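Local coordinates for protein putative tryptophan halogenase (Xanthomonas campestris pv. campestris, PDB 6Y1W) that is a putative flavin-dependent halogenase, thought to bind FAD and to have monooxygenase-type activity, at residues V132-D135 with F136-C140; E142-A145 with A146-G149; F474-G477 with I478-R481. One frame throughout, in Å; residues are numbered along the deposited sequence. Where two conformers were deposited one is given.

Interaction 1. Residues V132-D135 with F136-C140; sequences VARD and FGDYC
Asp135 and Gly137 form an Asx turn that opens the short 3-10 segment 136-138, in the loop between helices 120-129 and 141-148. Gly137 N donates to Asp135 OD2 at 2.9 Å, approaching from above the carboxylate plane, and the backbone closes the same corner through Asp138 N to Asp135 O, also 2.9 Å. CG of Asp135 lies anti to the backbone N (chi1 -171°), which carries OD2 forward over the start of the turn. A water bridges Phe136 N and, more weakly, Asp135 OD1.

The charged contact is a side-on salt bridge, with NE and NH2 of Arg134 both directed at a single oxygen, Asp138 OD2, at 2.8 and 2.9 Å. OD2 lies in the guanidinium plane, but the carboxylate is turned 45° from it. A second water links Asp138 OD2 to Asp135 N. Arg479, on helix 468-486, brings a like charge close to Arg134 NE, and the carboxylates of Asp138 and Glu476 would probably offset it.

Tyr139 stands with its ring nearly perpendicular to that guanidinium, and Asp138 CB lies over one face, toward the rim. Tyr139 OH accepts from Arg134 N at 3.0 Å, the N-H pointing within 21° of straight.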
ATOM      1  N   VAL A 132     -12.648  21.682  24.098  1.00 22.17           N
ATOM      2  CA  VAL A 132     -13.948  21.242  23.617  1.00 20.18           C
ATOM      3  C   VAL A 132     -13.906  19.797  23.092  1.00 21.59           C
ATOM      4  O   VAL A 132     -14.771  19.414  22.341  1.00 29.10           O
ATOM      5  CB  VAL A 132     -14.533  22.209  22.563  1.00 21.38           C
ATOM      6  CG1 VAL A 132     -14.690  23.626  23.156  1.00 24.29           C
ATOM      7  CG2 VAL A 132     -13.678  22.291  21.270  1.00 22.55           C
ATOM      8  N   ALA A 133     -12.949  18.984  23.557  1.00 22.66           N
ATOM      9  CA  ALA A 133     -12.838  17.578  23.151  1.00 20.07           C
ATOM     10  C   ALA A 133     -13.223  16.672  24.316  1.00 27.37           C
ATOM     11  O   ALA A 133     -12.818  16.914  25.461  1.00 25.46           O
ATOM     12  CB  ALA A 133     -11.407  17.227  22.726  1.00 22.27           C
ATOM     13  N   ARG A 134     -13.988  15.618  24.016  1.00 21.39           N
ATOM     14  CA  ARG A 134     -14.182  14.497  24.928  1.00 20.29           C
ATOM     15  C   ARG A 134     -13.048  13.499  24.747  1.00 19.94           C
ATOM     16  O   ARG A 134     -12.161  13.697  23.921  1.00 20.29           O
ATOM     17  CB  ARG A 134     -15.540  13.864  24.692  1.00 22.76           C
ATOM     18  CG  ARG A 134     -16.625  14.913  24.862  1.00 28.10           C
ATOM     19  CD  ARG A 134     -17.954  14.340  24.702  1.00 34.64           C
ATOM     20  NE  ARG A 134     -18.054  13.068  25.405  1.00 36.28           N
ATOM     21  CZ  ARG A 134     -18.994  12.801  26.303  1.00 57.10           C
ATOM     22  NH1 ARG A 134     -19.906  13.727  26.598  1.00 41.69           N
ATOM     23  NH2 ARG A 134     -19.019  11.620  26.903  1.00 33.99           N
ATOM     24  N   ASP A 135     -13.025  12.445  25.566  1.00 19.08           N
ATOM     25  CA  ASP A 135     -12.027  11.394  25.373  1.00 18.15           C
ATOM     26  C   ASP A 135     -12.010  10.950  23.910  1.00 17.92           C
ATOM     27  O   ASP A 135     -13.059  10.795  23.282  1.00 17.92           O
ATOM     28  CB  ASP A 135     -12.328  10.185  26.265  1.00 18.75           C
ATOM     29  CG  ASP A 135     -11.191   9.153  26.255  1.00 31.40           C
ATOM     30  OD1 ASP A 135     -10.222   9.342  27.016  1.00 37.57           O
ATOM     31  OD2 ASP A 135     -11.246   8.172  25.478  1.00 31.58           O
ATOM     32  N   PHE A 136     -10.802  10.729  23.376  1.00 18.36           N
ATOM     33  CA  PHE A 136     -10.647  10.286  21.995  1.00 18.81           C
ATOM     34  C   PHE A 136     -11.513   9.073  21.686  1.00 16.64           C
ATOM     35  O   PHE A 136     -12.050   8.956  20.581  1.00 17.75           O
ATOM     36  CB  PHE A 136      -9.171   9.947  21.730  1.00 18.28           C
ATOM     37  CG  PHE A 136      -8.825   9.800  20.263  1.00 17.93           C
ATOM     38  CD1 PHE A 136      -8.980  10.865  19.403  1.00 16.97           C
ATOM     39  CD2 PHE A 136      -8.299   8.605  19.764  1.00 19.78           C
ATOM     40  CE1 PHE A 136      -8.653  10.766  18.057  1.00 18.58           C
ATOM     41  CE2 PHE A 136      -7.973   8.485  18.418  1.00 19.35           C
ATOM     42  CZ  PHE A 136      -8.154   9.557  17.556  1.00 19.97           C
ATOM     43  N   GLY A 137     -11.669   8.161  22.658  1.00 19.04           N
ATOM     44  CA  GLY A 137     -12.437   6.941  22.396  1.00 18.56           C
ATOM     45  C   GLY A 137     -13.916   7.178  22.150  1.00 16.59           C
ATOM     46  O   GLY A 137     -14.567   6.356  21.500  1.00 18.47           O
ATOM     47  N   ASP A 138     -14.466   8.306  22.635  1.00 16.78           N
ATOM     48  CA  ASP A 138     -15.882   8.602  22.439  1.00 15.43           C
ATOM     49  C   ASP A 138     -16.270   8.787  20.981  1.00 16.84           C
ATOM     50  O   ASP A 138     -17.466   8.804  20.674  1.00 18.04           O
ATOM     51  CB  ASP A 138     -16.294   9.890  23.183  1.00 15.73           C
ATOM     52  CG  ASP A 138     -16.358   9.686  24.697  1.00 24.27           C
ATOM     53  OD1 ASP A 138     -16.082   8.564  25.151  1.00 23.84           O
ATOM     54  OD2 ASP A 138     -16.643  10.644  25.453  1.00 22.81           O
ATOM     55  N   TYR A 139     -15.306   8.912  20.078  1.00 17.74           N
ATOM     56  CA  TYR A 139     -15.586   9.168  18.674  1.00 15.34           C
ATOM     57  C   TYR A 139     -15.421   7.928  17.795  1.00 15.19           C
ATOM     58  O   TYR A 139     -15.393   8.059  16.576  1.00 15.91           O
ATOM     59  CB  TYR A 139     -14.699  10.331  18.186  1.00 18.20           C
ATOM     60  CG  TYR A 139     -14.881  11.546  19.085  1.00 14.57           C
ATOM     61  CD1 TYR A 139     -15.988  12.392  18.911  1.00 15.43           C
ATOM     62  CD2 TYR A 139     -13.956  11.848  20.084  1.00 14.63           C
ATOM     63  CE1 TYR A 139     -16.169  13.494  19.755  1.00 17.84           C
ATOM     64  CE2 TYR A 139     -14.150  12.961  20.932  1.00 16.67           C
ATOM     65  CZ  TYR A 139     -15.252  13.772  20.734  1.00 21.76           C
ATOM     66  OH  TYR A 139     -15.486  14.862  21.561  1.00 18.99           O
ATOM     67  N   CYS A 140     -15.354   6.736  18.393  1.00 14.77           N
ATOM     68  CA  CYS A 140     -15.131   5.479  17.673  1.00 14.62           C
ATOM     69  C   CYS A 140     -16.185   4.452  18.088  1.00 14.52           C
ATOM     70  O   CYS A 140     -16.241   4.063  19.266  1.00 15.29           O
ATOM     71  CB  CYS A 140     -13.741   4.929  17.986  1.00 15.16           C
ATOM     72  SG  CYS A 140     -13.429   3.374  17.139  1.00 17.36           S
TER
HETATM   73  O   HOH W   1      -8.422  10.862  25.124  1.00 28.26           O
HETATM   74  O   HOH W   2     -14.950  11.867  27.699  1.00 43.23           O

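Interaction 2. Residues E142-A145 with A146-G149; sequences ELRA and AQEG
Ala146, Gln147 and Glu148 each donate their N-H to the carbonyl four residues back, Glu142, Leu143 and Arg144, on the last turns of helix 141-148. Gln147 N meets Leu143 O at 3.0 Å in the carbonyl plane. Gly149 is the first residue past the helix, its positive phi entering the left-handed region, and its N keeps a weak bond to Ala145 O.

Bent at chi2 (-72°) and chi3 (-66°), the Arg144 chain runs forward along the helix toward its C-terminal end, to lie alongside Glu148. NH1 is the shared donor: it reaches Glu148 OE2 at 2.8 Å on the anti lone pair and Gln147 OE1 at 2.9 Å. This is an i to i+4 salt bridge with an i+3 amide added, on a helix that packs on strand 102-107 through Leu143 and Gln147 and on helix 468-486 through Arg144 and Glu148. The Ala146 side chain lies about 8 Å from that of Lys89, the predicted active-site lysine. The carboxylate plane is turned 78° from the guanidinium, and NH2 gives OE2 only a weak bond of 3.3 Å. NE forms a salt bridge with Glu483. On the strand side, Leu143 CD2 rests 3.7 Å from Gln147 CD.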
ATOM      1  N   GLU A 142     -16.582   1.158  17.393  1.00 15.94           N
ATOM      2  CA  GLU A 142     -16.126  -0.139  17.893  1.00 14.92           C
ATOM      3  C   GLU A 142     -15.625  -0.030  19.318  1.00 16.08           C
ATOM      4  O   GLU A 142     -15.832  -0.936  20.141  1.00 14.94           O
ATOM      5  CB  GLU A 142     -15.025  -0.703  16.985  1.00 12.08           C
ATOM      6  CG  GLU A 142     -15.569  -1.255  15.675  1.00 16.06           C
ATOM      7  CD  GLU A 142     -15.773  -0.191  14.582  1.00 19.76           C
ATOM      8  OE1 GLU A 142     -15.671   1.038  14.825  1.00 16.57           O
ATOM      9  OE2 GLU A 142     -16.002  -0.604  13.424  1.00 17.58           O
ATOM     10  N   LEU A 143     -14.950   1.075  19.632  1.00 13.60           N
ATOM     11  CA  LEU A 143     -14.463   1.294  20.987  1.00 14.51           C
ATOM     12  C   LEU A 143     -15.631   1.391  21.963  1.00 15.77           C
ATOM     13  O   LEU A 143     -15.612   0.764  23.034  1.00 14.00           O
ATOM     14  CB  LEU A 143     -13.600   2.567  21.056  1.00 13.13           C
ATOM     15  CG  LEU A 143     -12.855   2.762  22.391  1.00 13.31           C
ATOM     16  CD1 LEU A 143     -11.470   3.439  22.132  1.00 16.07           C
ATOM     17  CD2 LEU A 143     -13.687   3.610  23.364  1.00 14.15           C
ATOM     18  N   ARG A 144     -16.666   2.152  21.594  1.00 14.64           N
ATOM     19  CA  ARG A 144     -17.826   2.240  22.470  1.00 14.20           C
ATOM     20  C   ARG A 144     -18.512   0.878  22.617  1.00 16.88           C
ATOM     21  O   ARG A 144     -19.040   0.560  23.689  1.00 17.65           O
ATOM     22  CB  ARG A 144     -18.801   3.281  21.937  1.00 17.42           C
ATOM     23  CG  ARG A 144     -18.285   4.722  22.094  1.00 16.58           C
ATOM     24  CD  ARG A 144     -18.304   5.173  23.550  1.00 17.92           C
ATOM     25  NE  ARG A 144     -19.714   5.235  23.985  1.00 19.27           N
ATOM     26  CZ  ARG A 144     -20.211   4.688  25.094  1.00 20.44           C
ATOM     27  NH1 ARG A 144     -19.435   4.033  25.948  1.00 17.36           N
ATOM     28  NH2 ARG A 144     -21.523   4.815  25.368  1.00 20.18           N
ATOM     29  N   ALA A 145     -18.496   0.053  21.560  1.00 14.82           N
ATOM     30  CA  ALA A 145     -19.071  -1.285  21.683  1.00 16.50           C
ATOM     31  C   ALA A 145     -18.253  -2.154  22.635  1.00 16.39           C
ATOM     32  O   ALA A 145     -18.794  -3.058  23.298  1.00 15.38           O
ATOM     33  CB  ALA A 145     -19.169  -1.939  20.305  1.00 13.78           C
ATOM     34  N   ALA A 146     -16.949  -1.903  22.714  1.00 14.32           N
ATOM     35  CA  ALA A 146     -16.141  -2.586  23.718  1.00 15.68           C
ATOM     36  C   ALA A 146     -16.546  -2.147  25.110  1.00 17.77           C
ATOM     37  O   ALA A 146     -16.678  -2.976  26.008  1.00 17.07           O
ATOM     38  CB  ALA A 146     -14.642  -2.308  23.480  1.00 14.12           C
ATOM     39  N   GLN A 147     -16.764  -0.845  25.301  1.00 16.29           N
ATOM     40  CA  GLN A 147     -17.112  -0.358  26.628  1.00 16.88           C
ATOM     41  C   GLN A 147     -18.458  -0.879  27.088  1.00 19.73           C
ATOM     42  O   GLN A 147     -18.636  -1.120  28.288  1.00 19.34           O
ATOM     43  CB  GLN A 147     -17.136   1.165  26.646  1.00 16.59           C
ATOM     44  CG  GLN A 147     -15.720   1.687  26.474  1.00 16.03           C
ATOM     45  CD  GLN A 147     -15.668   3.214  26.514  1.00 18.25           C
ATOM     46  OE1 GLN A 147     -16.543   3.898  25.996  1.00 19.09           O
ATOM     47  NE2 GLN A 147     -14.598   3.746  27.110  1.00 27.92           N
ATOM     48  N   GLU A 148     -19.422  -0.986  26.181  1.00 16.77           N
ATOM     49  CA  GLU A 148     -20.791  -1.313  26.575  1.00 16.46           C
ATOM     50  C   GLU A 148     -21.144  -2.774  26.365  1.00 23.78           C
ATOM     51  O   GLU A 148     -22.271  -3.167  26.698  1.00 21.01           O
ATOM     52  CB  GLU A 148     -21.798  -0.452  25.799  1.00 18.47           C
ATOM     53  CG  GLU A 148     -21.600   1.063  25.964  1.00 22.64           C
ATOM     54  CD  GLU A 148     -21.696   1.516  27.391  1.00 28.07           C
ATOM     55  OE1 GLU A 148     -22.396   0.832  28.190  1.00 32.77           O
ATOM     56  OE2 GLU A 148     -21.074   2.560  27.733  1.00 25.70           O
ATOM     57  N   GLY A 149     -20.253  -3.570  25.775  1.00 17.10           N
ATOM     58  CA  GLY A 149     -20.524  -5.001  25.630  1.00 16.11           C
ATOM     59  C   GLY A 149     -21.612  -5.339  24.633  1.00 16.20           C
ATOM     60  O   GLY A 149     -22.416  -6.264  24.870  1.00 18.48           O
TER
HETATM   61  O   HOH W   3     -22.826   4.969  28.142  1.00 49.23           O

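Interaction 3. Residues F474-G477 with I478-R481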
ATOM      1  N   PHE A 474     -18.641  19.932  15.027  1.00 18.72           N
ATOM      2  CA  PHE A 474     -18.070  18.831  14.266  1.00 16.07           C
ATOM      3  C   PHE A 474     -17.908  17.598  15.153  1.00 20.66           C
ATOM      4  O   PHE A 474     -18.373  16.507  14.811  1.00 21.85           O
ATOM      5  CB  PHE A 474     -16.725  19.282  13.685  1.00 18.31           C
ATOM      6  CG  PHE A 474     -15.926  18.181  12.991  1.00 20.37           C
ATOM      7  CD1 PHE A 474     -16.467  17.454  11.928  1.00 25.83           C
ATOM      8  CD2 PHE A 474     -14.632  17.898  13.400  1.00 24.96           C
ATOM      9  CE1 PHE A 474     -15.713  16.436  11.287  1.00 25.20           C
ATOM     10  CE2 PHE A 474     -13.888  16.893  12.771  1.00 22.90           C
ATOM     11  CZ  PHE A 474     -14.439  16.157  11.715  1.00 22.44           C
ATOM     12  N   LEU A 475     -17.256  17.763  16.303  1.00 17.73           N
ATOM     13  CA  LEU A 475     -17.027  16.622  17.188  1.00 19.46           C
ATOM     14  C   LEU A 475     -18.345  16.062  17.732  1.00 21.95           C
ATOM     15  O   LEU A 475     -18.526  14.840  17.781  1.00 21.33           O
ATOM     16  CB  LEU A 475     -16.086  17.031  18.320  1.00 21.79           C
ATOM     17  CG  LEU A 475     -14.605  16.663  18.084  1.00 29.27           C
ATOM     18  CD1 LEU A 475     -13.999  17.223  16.799  1.00 31.20           C
ATOM     19  CD2 LEU A 475     -13.787  17.084  19.295  1.00 23.08           C
ATOM     20  N   GLU A 476     -19.281  16.932  18.132  1.00 22.77           N
ATOM     21  CA  GLU A 476     -20.533  16.443  18.718  0.77 20.85           C
ATOM     22  C   GLU A 476     -21.412  15.741  17.689  1.00 23.31           C
ATOM     23  O   GLU A 476     -22.132  14.800  18.042  1.00 22.82           O
ATOM     24  CB  GLU A 476     -21.307  17.589  19.380  0.77 21.79           C
ATOM     25  CG  GLU A 476     -20.904  17.844  20.811  0.77 23.22           C
ATOM     26  CD  GLU A 476     -21.153  16.636  21.712  0.77 34.61           C
ATOM     27  OE1 GLU A 476     -22.312  16.452  22.150  0.77 30.50           O
ATOM     28  OE2 GLU A 476     -20.188  15.876  21.979  0.77 23.91           O
ATOM     29  N   GLY A 477     -21.382  16.175  16.422  1.00 18.71           N
ATOM     30  CA  GLY A 477     -22.123  15.456  15.397  1.00 19.06           C
ATOM     31  C   GLY A 477     -21.613  14.038  15.227  1.00 25.66           C
ATOM     32  O   GLY A 477     -22.401  13.095  15.115  1.00 21.59           O
ATOM     33  N   ILE A 478     -20.286  13.868  15.237  1.00 18.40           N
ATOM     34  CA  ILE A 478     -19.698  12.520  15.226  1.00 17.69           C
ATOM     35  C   ILE A 478     -20.149  11.721  16.454  1.00 20.41           C
ATOM     36  O   ILE A 478     -20.591  10.565  16.341  1.00 20.48           O
ATOM     37  CB  ILE A 478     -18.161  12.617  15.151  1.00 17.16           C
ATOM     38  CG1 ILE A 478     -17.710  13.159  13.776  1.00 19.36           C
ATOM     39  CG2 ILE A 478     -17.500  11.265  15.449  1.00 20.64           C
ATOM     40  CD1 ILE A 478     -16.284  13.649  13.803  1.00 19.43           C
ATOM     41  N   ARG A 479     -20.043  12.309  17.651  1.00 19.14           N
ATOM     42  CA  ARG A 479     -20.385  11.546  18.854  1.00 22.02           C
ATOM     43  C   ARG A 479     -21.860  11.146  18.850  1.00 21.63           C
ATOM     44  O   ARG A 479     -22.219  10.042  19.307  1.00 21.15           O
ATOM     45  CB  ARG A 479     -20.036  12.343  20.108  1.00 18.39           C
ATOM     46  CG  ARG A 479     -20.040  11.483  21.378  1.00 24.32           C
ATOM     47  CD  ARG A 479     -19.578  12.245  22.578  1.00 27.17           C
ATOM     48  NE  ARG A 479     -20.511  13.313  22.910  1.00 27.83           N
ATOM     49  CZ  ARG A 479     -21.643  13.106  23.565  1.00 40.93           C
ATOM     50  NH1 ARG A 479     -21.957  11.875  23.958  1.00 42.74           N
ATOM     51  NH2 ARG A 479     -22.452  14.121  23.828  1.00 38.11           N
ATOM     52  N   GLN A 480     -22.737  12.025  18.343  1.00 20.33           N
ATOM     53  CA  GLN A 480     -24.156  11.682  18.302  1.00 22.69           C
ATOM     54  C   GLN A 480     -24.434  10.544  17.337  1.00 20.97           C
ATOM     55  O   GLN A 480     -25.289   9.690  17.616  1.00 22.34           O
ATOM     56  CB  GLN A 480     -25.001  12.902  17.927  1.00 24.51           C
ATOM     57  CG  GLN A 480     -25.014  13.935  19.010  1.00 24.33           C
ATOM     58  CD  GLN A 480     -25.611  15.258  18.538  1.00 39.82           C
ATOM     59  OE1 GLN A 480     -25.994  15.404  17.372  1.00 43.59           O
ATOM     60  NE2 GLN A 480     -25.669  16.234  19.439  1.00 44.29           N
ATOM     61  N   ARG A 481     -23.712  10.505  16.211  1.00 18.20           N
ATOM     62  CA  ARG A 481     -23.871   9.404  15.279  1.00 17.97           C
ATOM     63  C   ARG A 481     -23.336   8.097  15.879  1.00 21.28           C
ATOM     64  O   ARG A 481     -23.993   7.058  15.782  1.00 20.65           O
ATOM     65  CB  ARG A 481     -23.195   9.754  13.959  1.00 21.34           C
ATOM     66  CG  ARG A 481     -23.959  10.864  13.182  1.00 31.81           C
ATOM     67  CD  ARG A 481     -23.400  11.076  11.779  1.00 41.02           C
ATOM     68  NE  ARG A 481     -22.136  11.811  11.803  1.00 46.33           N
ATOM     69  CZ  ARG A 481     -22.037  13.138  11.853  1.00 49.55           C
ATOM     70  NH1 ARG A 481     -23.127  13.899  11.879  1.00 45.71           N
ATOM     71  NH2 ARG A 481     -20.842  13.705  11.877  1.00 37.52           N
TER
HETATM   72  O   HOH W   4     -19.855  16.061  12.477  1.00 26.11           O
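Arg481 curls back over the carbonyl of Gly477, one turn earlier in helix 468-486. CB lies 3.6 Å from Gly477 O, and CG is nearer at 3.3 Å. CD retreats slightly, then the bend at chi3 (-75°) returns the end of the chain to the carbonyl. NE passes beside the oxygen, and CZ comes to 3.3 Å from Gly477 O, which sits over the centre of one guanidinium face. NH1 is also near that oxygen, but its N-H points poorly, so this approach over the face brings no side-chain hydrogen bond; the oxygen instead accepts from the backbone N of Arg481. NH2 finds its partner at the guanidinium edge, a water 2.6 Å away that in turn donates to Phe474 O.

Elsewhere on these turns, Ile478 CD1 is placed over one face of the Phe474 ring, toward the rim, in a CH-pi contact, 4.0 Å from the centroid and 21° off the normal. The pair adjoins Phe120 of helix 120-129. Glu476 and Arg479, three residues apart, lie side by side with their planes only 28° apart. In the conformer described, Glu476 OE2 takes Arg479 NE at 2.7 Å and OE1 takes NH2 at 2.9 Å.

The chemistry differs from end to end: a two-pronged salt bridge, to be read with caution because Glu476 has a second conformer and touches a crystal neighbour; a CH-pi contact turned to helix 120-129; and an arginine whose positive face would be drawn to a carbonyl oxygen already occupied in the helix.

Overall arrangement
Read from the N terminus, interaction 1 closes the loop that leaves helix 120-129, and its Cys140 occupies the N-cap position of helix 141-148. Interaction 2 follows directly on that helix and touches interaction 1 where Gly137 O packs on Leu143 CD2. Interaction 3 comes over three hundred residues later, on helix 468-486. All three are local and in series, so none nests within or crosses another. Space joins what sequence separates: interactions 1 and 3 have centres about 9 Å apart, with Arg134 and Tyr139 packed against helix 468-486. Interactions 2 and 3 do not touch, their nearest atoms being about 7 Å apart, yet helix 141-148 reaches the later turns of helix 468-486.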